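Putative secreted lipase (Streptomyces sp. W007, PDB 5H6B) probably hydrolyses triacylglycerols as a secreted, thermostable lipase of the alpha/beta-hydrolase clan. Local coordinates at residues V128-H139 / D185-I195; I80-V91 / M113-L122. One frame throughout, in Å; residues are numbered along the deposited sequence.

Interaction 1. Residues V128-H139 / D185-I195. With ZN (zinc ion), chain D.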
loop_
_atom_site.group_PDB
_atom_site.type_symbol
_atom_site.label_atom_id
_atom_site.label_comp_id
_atom_site.label_asym_id
_atom_site.label_seq_id
_atom_site.Cartn_x
_atom_site.Cartn_y
_atom_site.Cartn_z
ATOM N N VAL A 128 12.220 7.692 2.401
ATOM C CA VAL A 128 11.403 6.579 2.935
ATOM C C VAL A 128 12.216 5.542 3.720
ATOM O O VAL A 128 13.180 4.963 3.216
ATOM C CB VAL A 128 10.622 5.856 1.807
ATOM C CG1 VAL A 128 9.892 4.625 2.324
ATOM C CG2 VAL A 128 9.633 6.809 1.155
ATOM N N ASN A 129 11.748 5.269 4.931
ATOM C CA ASN A 129 12.349 4.292 5.835
ATOM C C ASN A 129 11.777 2.876 5.604
ATOM O O ASN A 129 12.528 1.905 5.513
ATOM C CB ASN A 129 12.123 4.753 7.283
ATOM C CG ASN A 129 12.409 3.672 8.305
ATOM O OD1 ASN A 129 13.554 3.318 8.535
ATOM N ND2 ASN A 129 11.373 3.158 8.935
ATOM N N ALA A 130 10.447 2.775 5.520
ATOM C CA ALA A 130 9.766 1.492 5.394
ATOM C C ALA A 130 8.603 1.539 4.400
ATOM O O ALA A 130 7.876 2.537 4.301
ATOM C CB ALA A 130 9.288 0.995 6.755
ATOM N N LEU A 131 8.481 0.457 3.632
ATOM C CA LEU A 131 7.367 0.246 2.746
ATOM C C LEU A 131 6.686 -1.046 3.149
ATOM O O LEU A 131 7.262 -2.135 3.003
ATOM C CB LEU A 131 7.825 0.155 1.288
ATOM C CG LEU A 131 6.722 -0.199 0.271
ATOM C CD1 LEU A 131 5.518 0.738 0.347
ATOM C CD2 LEU A 131 7.289 -0.224 -1.126
ATOM N N VAL A 132 5.447 -0.912 3.618
ATOM C CA VAL A 132 4.605 -2.032 3.981
ATOM C C VAL A 132 3.555 -2.191 2.903
ATOM O O VAL A 132 2.786 -1.267 2.639
ATOM C CB VAL A 132 3.941 -1.791 5.341
ATOM C CG1 VAL A 132 3.188 -3.030 5.802
ATOM C CG2 VAL A 132 4.998 -1.366 6.356
ATOM N N GLY A 133 3.544 -3.371 2.286
ATOM C CA GLY A 133 2.631 -3.722 1.220
ATOM C C GLY A 133 1.651 -4.759 1.738
ATOM O O GLY A 133 2.065 -5.769 2.295
ATOM N N ILE A 134 0.354 -4.493 1.554
ATOM C CA ILE A 134 -0.703 -5.414 1.900
ATOM C C ILE A 134 -1.288 -5.858 0.573
ATOM O O ILE A 134 -1.740 -5.035 -0.213
ATOM C CB ILE A 134 -1.803 -4.748 2.757
ATOM C CG1 ILE A 134 -1.194 -3.936 3.899
ATOM C CG2 ILE A 134 -2.740 -5.805 3.322
ATOM C CD1 ILE A 134 -2.222 -3.214 4.747
ATOM N N ALA A 135 -1.227 -7.158 0.327
ATOM C CA ALA A 135 -1.590 -7.759 -0.944
ATOM C C ALA A 135 -1.037 -7.028 -2.170
ATOM O O ALA A 135 -1.750 -6.845 -3.145
ATOM C CB ALA A 135 -3.097 -7.928 -1.027
ATOM N N PRO A 136 0.245 -6.617 -2.136
ATOM C CA PRO A 136 0.770 -5.811 -3.248
ATOM C C PRO A 136 1.036 -6.641 -4.515
ATOM O O PRO A 136 1.595 -7.742 -4.408
ATOM C CB PRO A 136 2.082 -5.290 -2.685
ATOM C CG PRO A 136 2.554 -6.395 -1.787
ATOM C CD PRO A 136 1.319 -7.004 -1.198
ATOM N N ASP A 137 0.639 -6.156 -5.694
ATOM C CA ASP A 137 0.966 -6.891 -6.933
ATOM C C ASP A 137 2.349 -6.536 -7.465
ATOM O O ASP A 137 2.495 -5.961 -8.553
ATOM C CB ASP A 137 -0.124 -6.771 -8.004
ATOM C CG ASP A 137 -0.424 -5.324 -8.438
ATOM O OD1 ASP A 137 -0.199 -4.337 -7.695
ATOM O OD2 ASP A 137 -0.937 -5.205 -9.557
ATOM N N ASN A 138 3.378 -6.955 -6.723
ATOM C CA ASN A 138 4.766 -6.472 -6.956
ATOM C C ASN A 138 5.401 -6.935 -8.276
ATOM O O ASN A 138 6.337 -6.288 -8.766
ATOM C CB ASN A 138 5.675 -6.783 -5.751
ATOM C CG ASN A 138 5.547 -5.739 -4.640
ATOM O OD1 ASN A 138 5.638 -4.544 -4.909
ATOM N ND2 ASN A 138 5.373 -6.181 -3.389
ATOM N N HIS A 139 4.895 -8.041 -8.830
ATOM C CA HIS A 139 5.243 -8.483 -10.191
ATOM C C HIS A 139 4.016 -8.581 -11.086
ATOM O O HIS A 139 3.958 -9.399 -12.002
ATOM C CB HIS A 139 6.022 -9.797 -10.129
ATOM C CG HIS A 139 7.120 -9.738 -9.130
ATOM N ND1 HIS A 139 6.917 -10.038 -7.806
ATOM C CD2 HIS A 139 8.385 -9.282 -9.224
ATOM C CE1 HIS A 139 8.028 -9.832 -7.135
ATOM N NE2 HIS A 139 8.933 -9.376 -7.972
ATOM N N ASP A 185 14.266 -6.364 -6.602
ATOM C CA ASP A 185 13.036 -5.842 -6.013
ATOM C C ASP A 185 13.255 -4.639 -5.101
ATOM O O ASP A 185 12.400 -3.750 -5.030
ATOM C CB ASP A 185 12.373 -6.914 -5.169
ATOM C CG ASP A 185 11.867 -8.056 -5.967
ATOM O OD1 ASP A 185 11.947 -8.021 -7.201
ATOM O OD2 ASP A 185 11.374 -9.002 -5.335
ATOM N N THR A 186 14.379 -4.630 -4.386
ATOM C CA THR A 186 14.597 -3.654 -3.333
ATOM C C THR A 186 15.654 -2.605 -3.647
ATOM O O THR A 186 16.422 -2.702 -4.594
ATOM C CB THR A 186 14.901 -4.330 -1.979
ATOM O OG1 THR A 186 16.064 -5.151 -2.078
ATOM C CG2 THR A 186 13.735 -5.182 -1.559
ATOM N N VAL A 187 15.630 -1.571 -2.830
ATOM C CA VAL A 187 16.527 -0.447 -2.904
ATOM C C VAL A 187 17.172 -0.433 -1.520
ATOM O O VAL A 187 16.485 -0.673 -0.529
ATOM C CB VAL A 187 15.701 0.827 -3.255
ATOM C CG1 VAL A 187 16.067 2.045 -2.410
ATOM C CG2 VAL A 187 15.797 1.121 -4.749
ATOM N N PRO A 188 18.497 -0.189 -1.441
ATOM C CA PRO A 188 19.126 -0.138 -0.110
ATOM C C PRO A 188 18.649 1.091 0.695
ATOM O O PRO A 188 18.305 2.125 0.103
ATOM C CB PRO A 188 20.636 -0.076 -0.429
ATOM C CG PRO A 188 20.718 0.507 -1.797
ATOM C CD PRO A 188 19.431 0.210 -2.517
ATOM N N GLY A 189 18.612 0.950 2.020
ATOM C CA GLY A 189 18.108 1.986 2.932
ATOM C C GLY A 189 16.674 1.779 3.423
ATOM O O GLY A 189 16.250 2.466 4.354
ATOM N N VAL A 190 15.928 0.842 2.823
ATOM C CA VAL A 190 14.484 0.699 3.086
ATOM C C VAL A 190 14.141 -0.671 3.673
ATOM O O VAL A 190 14.639 -1.704 3.207
ATOM C CB VAL A 190 13.653 0.948 1.798
ATOM C CG1 VAL A 190 12.149 0.873 2.082
ATOM C CG2 VAL A 190 14.019 2.300 1.200
ATOM N N ARG A 191 13.288 -0.673 4.696
ATOM C CA ARG A 191 12.778 -1.910 5.276
ATOM C C ARG A 191 11.408 -2.246 4.681
ATOM O O ARG A 191 10.450 -1.492 4.818
ATOM C CB ARG A 191 12.735 -1.815 6.803
ATOM C CG ARG A 191 14.124 -1.549 7.395
ATOM C CD ARG A 191 14.479 -2.444 8.580
ATOM N NE ARG A 191 14.114 -1.856 9.872
ATOM C CZ ARG A 191 14.110 -2.506 11.041
ATOM N NH1 ARG A 191 14.438 -3.797 11.128
ATOM N NH2 ARG A 191 13.766 -1.851 12.146
ATOM N N TYR A 192 11.346 -3.392 4.011
ATOM C CA TYR A 192 10.175 -3.829 3.271
ATOM C C TYR A 192 9.466 -4.928 4.021
ATOM O O TYR A 192 10.115 -5.896 4.446
ATOM C CB TYR A 192 10.590 -4.393 1.917
ATOM C CG TYR A 192 11.229 -3.415 0.960
ATOM C CD1 TYR A 192 12.577 -3.051 1.081
ATOM C CD2 TYR A 192 10.500 -2.884 -0.095
ATOM C CE1 TYR A 192 13.168 -2.185 0.174
ATOM C CE2 TYR A 192 11.086 -2.028 -1.004
ATOM C CZ TYR A 192 12.408 -1.675 -0.872
ATOM O OH TYR A 192 12.932 -0.797 -1.789
ATOM N N THR A 193 8.144 -4.795 4.157
ATOM C CA THR A 193 7.279 -5.875 4.664
ATOM C C THR A 193 6.170 -6.134 3.626
ATOM O O THR A 193 5.697 -5.211 2.958
ATOM C CB THR A 193 6.664 -5.521 6.035
ATOM O OG1 THR A 193 7.699 -5.085 6.937
ATOM C CG2 THR A 193 5.904 -6.707 6.653
ATOM N N VAL A 194 5.815 -7.402 3.452
ATOM C CA VAL A 194 4.713 -7.801 2.594
ATOM C C VAL A 194 3.826 -8.735 3.412
ATOM O O VAL A 194 4.310 -9.681 4.039
ATOM C CB VAL A 194 5.176 -8.511 1.314
ATOM C CG1 VAL A 194 3.985 -8.966 0.487
ATOM C CG2 VAL A 194 6.063 -7.609 0.484
ATOM N N ILE A 195 2.530 -8.430 3.426
ATOM C CA ILE A 195 1.539 -9.255 4.073
ATOM C C ILE A 195 0.605 -9.696 2.954
ATOM O O ILE A 195 -0.022 -8.867 2.290
ATOM C CB ILE A 195 0.780 -8.484 5.166
ATOM C CG1 ILE A 195 1.753 -7.860 6.171
ATOM C CG2 ILE A 195 -0.213 -9.403 5.862
ATOM C CD1 ILE A 195 1.173 -6.721 6.963
HETATM ZN ZN ZN D . 11.174 -9.604 -8.091
HETATM O O HOH W 1 6.884 -3.938 0.965
#
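L131 and Y192 pair in parallel where strands 130-134 and 191-195, neighbours in the central alpha/beta-hydrolase sheet, run 4.7 Å apart with axes only 10° from parallel. Six backbone hydrogen bonds join them, from R191 N to N129 O (2.8 Å) at one end to A135 N donating to I195 O (2.9 Å) at the other, the usual parallel ladder in which T193 and I195 bond to residues on both sides of their opposite number. A water donates hydrogen bonds to both L131 O and T193 O.

Packing is close over G133, where a CB would collide with the CG of P136. The P136 ring instead lies against V194, its CD 3.7 Å from V194 CG1. Y192 is sandwiched between T186 CG2 and V190 CG1 on opposite ring faces, and its hydroxyl accepts a bond from V187 N.

The solvent side is P188 and G189 at the head of the turn, with outward R191, while V190 packs back on V128 and the N129 carbonyl. H139 NE2 binds zinc at 2.3 Å and D185 OD1 at 2.0 Å, ring and carboxylate planes 48° apart; a third ligand comes from outside the two segments. T208 O holds H139 ND1 and D212 N holds D185 OD2. The metal probably offsets the aspartate charge and bridges the loops after strand 130-134 and before strand 191-195, beyond the ladder's end.

Interaction 2. Residues I80-V91 / M113-L122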
loop_
_atom_site.group_PDB
_atom_site.type_symbol
_atom_site.label_atom_id
_atom_site.label_comp_id
_atom_site.label_asym_id
_atom_site.label_seq_id
_atom_site.Cartn_x
_atom_site.Cartn_y
_atom_site.Cartn_z
ATOM N N ILE A 80 0.647 4.398 -14.201
ATOM C CA ILE A 80 1.211 4.179 -12.863
ATOM C C ILE A 80 2.489 5.007 -12.642
ATOM O O ILE A 80 2.763 5.416 -11.509
ATOM C CB ILE A 80 1.367 2.669 -12.528
ATOM C CG1 ILE A 80 0.003 1.977 -12.699
ATOM C CG2 ILE A 80 1.883 2.480 -11.099
ATOM C CD1 ILE A 80 -0.086 0.557 -12.221
ATOM N N ASP A 81 3.237 5.297 -13.709
ATOM C CA ASP A 81 4.381 6.225 -13.593
ATOM C C ASP A 81 3.944 7.617 -13.152
ATOM O O ASP A 81 4.578 8.205 -12.285
ATOM C CB ASP A 81 5.249 6.287 -14.868
ATOM C CG ASP A 81 4.463 6.628 -16.129
ATOM O OD1 ASP A 81 3.218 6.603 -16.107
ATOM O OD2 ASP A 81 5.099 6.883 -17.171
ATOM N N LYS A 82 2.840 8.124 -13.702
ATOM C CA LYS A 82 2.257 9.399 -13.233
ATOM C C LYS A 82 1.795 9.291 -11.779
ATOM O O LYS A 82 1.962 10.230 -10.988
ATOM C CB LYS A 82 1.057 9.841 -14.087
ATOM C CG LYS A 82 1.311 10.004 -15.578
ATOM C CD LYS A 82 2.339 11.075 -15.888
ATOM C CE LYS A 82 2.511 11.200 -17.389
ATOM N NZ LYS A 82 3.398 12.341 -17.726
ATOM N N SER A 83 1.202 8.154 -11.429
ATOM C CA SER A 83 0.768 7.938 -10.044
ATOM C C SER A 83 1.938 8.010 -9.045
ATOM O O SER A 83 1.820 8.609 -7.958
ATOM C CB SER A 83 0.014 6.618 -9.915
ATOM O OG SER A 83 -1.257 6.695 -10.552
ATOM N N ALA A 84 3.064 7.417 -9.426
ATOM C CA ALA A 84 4.278 7.481 -8.618
ATOM C C ALA A 84 4.783 8.908 -8.461
ATOM O O ALA A 84 5.333 9.243 -7.415
ATOM C CB ALA A 84 5.366 6.592 -9.215
ATOM N N GLU A 85 4.600 9.744 -9.486
ATOM C CA GLU A 85 4.967 11.162 -9.382
ATOM C C GLU A 85 4.050 11.898 -8.425
ATOM O O GLU A 85 4.521 12.729 -7.656
ATOM C CB GLU A 85 5.017 11.856 -10.753
ATOM C CG GLU A 85 5.319 13.370 -10.738
ATOM C CD GLU A 85 6.540 13.794 -9.890
ATOM O OE1 GLU A 85 7.548 13.042 -9.814
ATOM O OE2 GLU A 85 6.489 14.903 -9.292
ATOM N N GLN A 86 2.753 11.585 -8.433
ATOM C CA GLN A 86 1.827 12.175 -7.429
ATOM C C GLN A 86 2.251 11.826 -5.999
ATOM O O GLN A 86 2.181 12.660 -5.086
ATOM C CB GLN A 86 0.394 11.697 -7.643
ATOM C CG GLN A 86 -0.250 12.156 -8.926
ATOM C CD GLN A 86 -1.602 11.521 -9.109
ATOM O OE1 GLN A 86 -1.718 10.379 -9.541
ATOM N NE2 GLN A 86 -2.640 12.257 -8.773
ATOM N N LEU A 87 2.675 10.576 -5.822
ATOM C CA LEU A 87 3.170 10.086 -4.535
ATOM C C LEU A 87 4.417 10.868 -4.108
ATOM O O LEU A 87 4.531 11.269 -2.941
ATOM C CB LEU A 87 3.467 8.576 -4.615
ATOM C CG LEU A 87 4.131 7.921 -3.404
ATOM C CD1 LEU A 87 3.225 8.012 -2.191
ATOM C CD2 LEU A 87 4.508 6.474 -3.698
ATOM N N ASP A 88 5.323 11.079 -5.067
ATOM C CA ASP A 88 6.534 11.898 -4.880
ATOM C C ASP A 88 6.213 13.274 -4.293
ATOM O O ASP A 88 6.702 13.611 -3.198
ATOM C CB ASP A 88 7.294 12.026 -6.215
ATOM C CG ASP A 88 8.701 12.613 -6.069
ATOM O OD1 ASP A 88 9.112 13.044 -4.958
ATOM O OD2 ASP A 88 9.390 12.635 -7.111
ATOM N N VAL A 89 5.379 14.041 -5.003
ATOM C CA VAL A 89 4.909 15.370 -4.537
ATOM C C VAL A 89 4.247 15.275 -3.152
ATOM O O VAL A 89 4.507 16.100 -2.259
ATOM C CB VAL A 89 3.912 16.003 -5.546
ATOM C CG1 VAL A 89 3.186 17.208 -4.951
ATOM C CG2 VAL A 89 4.628 16.391 -6.837
ATOM N N PHE A 90 3.405 14.261 -2.969
ATOM C CA PHE A 90 2.674 14.100 -1.703
ATOM C C PHE A 90 3.603 13.828 -0.506
ATOM O O PHE A 90 3.411 14.413 0.565
ATOM C CB PHE A 90 1.602 13.015 -1.835
ATOM C CG PHE A 90 0.671 12.932 -0.656
ATOM C CD1 PHE A 90 -0.452 13.732 -0.589
ATOM C CD2 PHE A 90 0.923 12.046 0.393
ATOM C CE1 PHE A 90 -1.317 13.654 0.491
ATOM C CE2 PHE A 90 0.061 11.956 1.469
ATOM C CZ PHE A 90 -1.064 12.767 1.519
ATOM N N VAL A 91 4.595 12.954 -0.675
ATOM C CA VAL A 91 5.555 12.682 0.407
ATOM C C VAL A 91 6.365 13.946 0.756
ATOM O O VAL A 91 6.551 14.244 1.933
ATOM C CB VAL A 91 6.507 11.494 0.096
ATOM C CG1 VAL A 91 7.593 11.365 1.167
ATOM C CG2 VAL A 91 5.734 10.185 0.007
ATOM N N MET A 113 2.484 -1.759 -4.489
ATOM C CA MET A 113 3.440 -1.954 -5.575
ATOM C C MET A 113 3.977 -0.645 -6.158
ATOM O O MET A 113 5.181 -0.489 -6.300
ATOM C CB MET A 113 2.826 -2.819 -6.676
ATOM C CG MET A 113 3.692 -2.928 -7.925
ATOM S SD MET A 113 3.313 -1.613 -9.095
ATOM C CE MET A 113 1.847 -2.239 -9.915
ATOM N N MET A 114 3.081 0.268 -6.517
ATOM C CA MET A 114 3.449 1.552 -7.136
ATOM C C MET A 114 4.578 2.360 -6.458
ATOM O O MET A 114 5.373 2.957 -7.166
ATOM C CB MET A 114 2.193 2.440 -7.294
ATOM C CG MET A 114 2.449 3.882 -7.732
ATOM S SD MET A 114 2.769 4.974 -6.344
ATOM C CE MET A 114 1.101 5.531 -5.982
ATOM N N PRO A 115 4.629 2.432 -5.107
ATOM C CA PRO A 115 5.760 3.120 -4.425
ATOM C C PRO A 115 7.190 2.597 -4.756
ATOM O O PRO A 115 8.169 3.341 -4.621
ATOM C CB PRO A 115 5.455 2.901 -2.949
ATOM C CG PRO A 115 3.963 2.793 -2.888
ATOM C CD PRO A 115 3.549 2.105 -4.159
ATOM N N ASN A 116 7.305 1.345 -5.194
ATOM C CA ASN A 116 8.586 0.815 -5.656
ATOM C C ASN A 116 9.115 1.560 -6.888
ATOM O O ASN A 116 10.331 1.678 -7.067
ATOM C CB ASN A 116 8.478 -0.683 -5.919
ATOM C CG ASN A 116 8.137 -1.462 -4.660
ATOM O OD1 ASN A 116 7.058 -2.048 -4.537
ATOM N ND2 ASN A 116 9.037 -1.447 -3.706
ATOM N N TYR A 117 8.206 2.088 -7.714
ATOM C CA TYR A 117 8.589 2.974 -8.810
ATOM C C TYR A 117 9.186 4.293 -8.282
ATOM O O TYR A 117 10.208 4.779 -8.782
ATOM C CB TYR A 117 7.387 3.264 -9.703
ATOM C CG TYR A 117 7.760 3.841 -11.051
ATOM C CD1 TYR A 117 8.014 5.203 -11.206
ATOM C CD2 TYR A 117 7.881 3.022 -12.166
ATOM C CE1 TYR A 117 8.377 5.731 -12.432
ATOM C CE2 TYR A 117 8.229 3.545 -13.403
ATOM C CZ TYR A 117 8.478 4.895 -13.525
ATOM O OH TYR A 117 8.812 5.413 -14.745
ATOM N N TYR A 118 8.532 4.861 -7.274
ATOM C CA TYR A 118 9.006 6.081 -6.615
ATOM C C TYR A 118 10.360 5.836 -5.948
ATOM O O TYR A 118 11.273 6.640 -6.099
ATOM C CB TYR A 118 7.941 6.549 -5.624
ATOM C CG TYR A 118 8.338 7.511 -4.530
ATOM C CD1 TYR A 118 8.699 8.831 -4.811
ATOM C CD2 TYR A 118 8.250 7.131 -3.195
ATOM C CE1 TYR A 118 9.021 9.717 -3.798
ATOM C CE2 TYR A 118 8.561 8.014 -2.180
ATOM C CZ TYR A 118 8.955 9.306 -2.489
ATOM O OH TYR A 118 9.248 10.163 -1.462
ATOM N N LEU A 119 10.484 4.714 -5.240
ATOM C CA LEU A 119 11.743 4.342 -4.588
ATOM C C LEU A 119 12.902 4.143 -5.567
ATOM O O LEU A 119 14.022 4.545 -5.274
ATOM C CB LEU A 119 11.581 3.059 -3.765
ATOM C CG LEU A 119 10.672 3.135 -2.544
ATOM C CD1 LEU A 119 10.615 1.762 -1.915
ATOM C CD2 LEU A 119 11.159 4.189 -1.553
ATOM N N LYS A 120 12.617 3.524 -6.713
ATOM C CA LYS A 120 13.646 3.135 -7.675
ATOM C C LYS A 120 14.021 4.236 -8.661
ATOM O O LYS A 120 15.201 4.389 -8.973
ATOM C CB LYS A 120 13.212 1.896 -8.461
ATOM C CG LYS A 120 13.291 0.609 -7.661
ATOM C CD LYS A 120 12.727 -0.554 -8.457
ATOM C CE LYS A 120 12.913 -1.865 -7.719
ATOM N NZ LYS A 120 12.324 -3.017 -8.460
ATOM N N PHE A 121 13.032 4.976 -9.163
ATOM C CA PHE A 121 13.249 5.906 -10.276
ATOM C C PHE A 121 13.050 7.390 -9.972
ATOM O O PHE A 121 13.443 8.217 -10.792
ATOM C CB PHE A 121 12.358 5.518 -11.455
ATOM C CG PHE A 121 12.529 4.098 -11.894
ATOM C CD1 PHE A 121 13.749 3.657 -12.402
ATOM C CD2 PHE A 121 11.477 3.185 -11.788
ATOM C CE1 PHE A 121 13.915 2.336 -12.808
ATOM C CE2 PHE A 121 11.635 1.864 -12.194
ATOM C CZ PHE A 121 12.860 1.437 -12.700
ATOM N N LEU A 122 12.447 7.736 -8.833
ATOM C CA LEU A 122 12.204 9.135 -8.474
ATOM C C LEU A 122 12.888 9.526 -7.165
ATOM O O LEU A 122 12.464 10.475 -6.507
ATOM C CB LEU A 122 10.693 9.409 -8.390
ATOM C CG LEU A 122 9.860 8.994 -9.607
ATOM C CD1 LEU A 122 8.395 9.282 -9.334
ATOM C CD2 LEU A 122 10.293 9.689 -10.897
#
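Y118 of helix 115-121 enters a hole formed by A84, L87, D88 and V91 of helix 80-91, a knobs-into-holes contact between helices that cross at -73° with axes 8.5 Å apart. Its CG stands anti to the backbone N (chi1 161°), which sends the ring out across the other helix. Y118 CB lies 3.9 Å from L87 CD2; CD2 keeps to the same methyl, while L87 CG sits over one ring face toward its rim. On the other flank CD1 meets the CA and CB of D88, and CE1 comes within 3.5 Å of D88 OD1, the carboxylate turned 53° from the ring. CZ reaches V91 CG2, and at the tip OH touches V91 CG1 at 3.3 Å, a buried hydroxyl with no polar partner in the model.

Nearer the start of the helix, M114 bends at chi2 and chi3 so that its SD lies 3.5 Å from L87 CD2 and its CE approaches S83 O. A84, probably small enough to fit the crossing, sets its CB 3.6 Å from Y117 CD1; the Y117 ring has D81 CA over one face and F121 CD2 over the other. L122 CD1 closes the far end against A84 O.

An alanine in place of Y118 is likely to leave the hole unfilled and to rob V91 of its partner. D88, in the wall of the hole, also binds zinc with D92, so one side chain packs on the tyrosine through CB and OD1 and ligates a metal that probably offsets both aspartate charges.

Overall arrangement
From the N terminus, the chain lays down strands 16-17, 32-35 and 59-63 before helix 80-98 supplies the first half of interaction 2; it then passes through strand 103-108 and the putative nucleophile elbow before helix 115-121 returns to close that contact. Interaction 1 opens only afterwards, on strand 128-134, and closes after a longer excursion at strand 191-196, so the two loops follow in series and neither nest nor cross. Interaction 2 joins two helices on one side of the sheet, whereas interaction 1 joins two strands within it. Helix 115-121 links them, since N116 packs on L131 and K120 CE lies 3.3 Å from D185 O. M113, at the end of helix 110-113, touches D137 after strand 128-134.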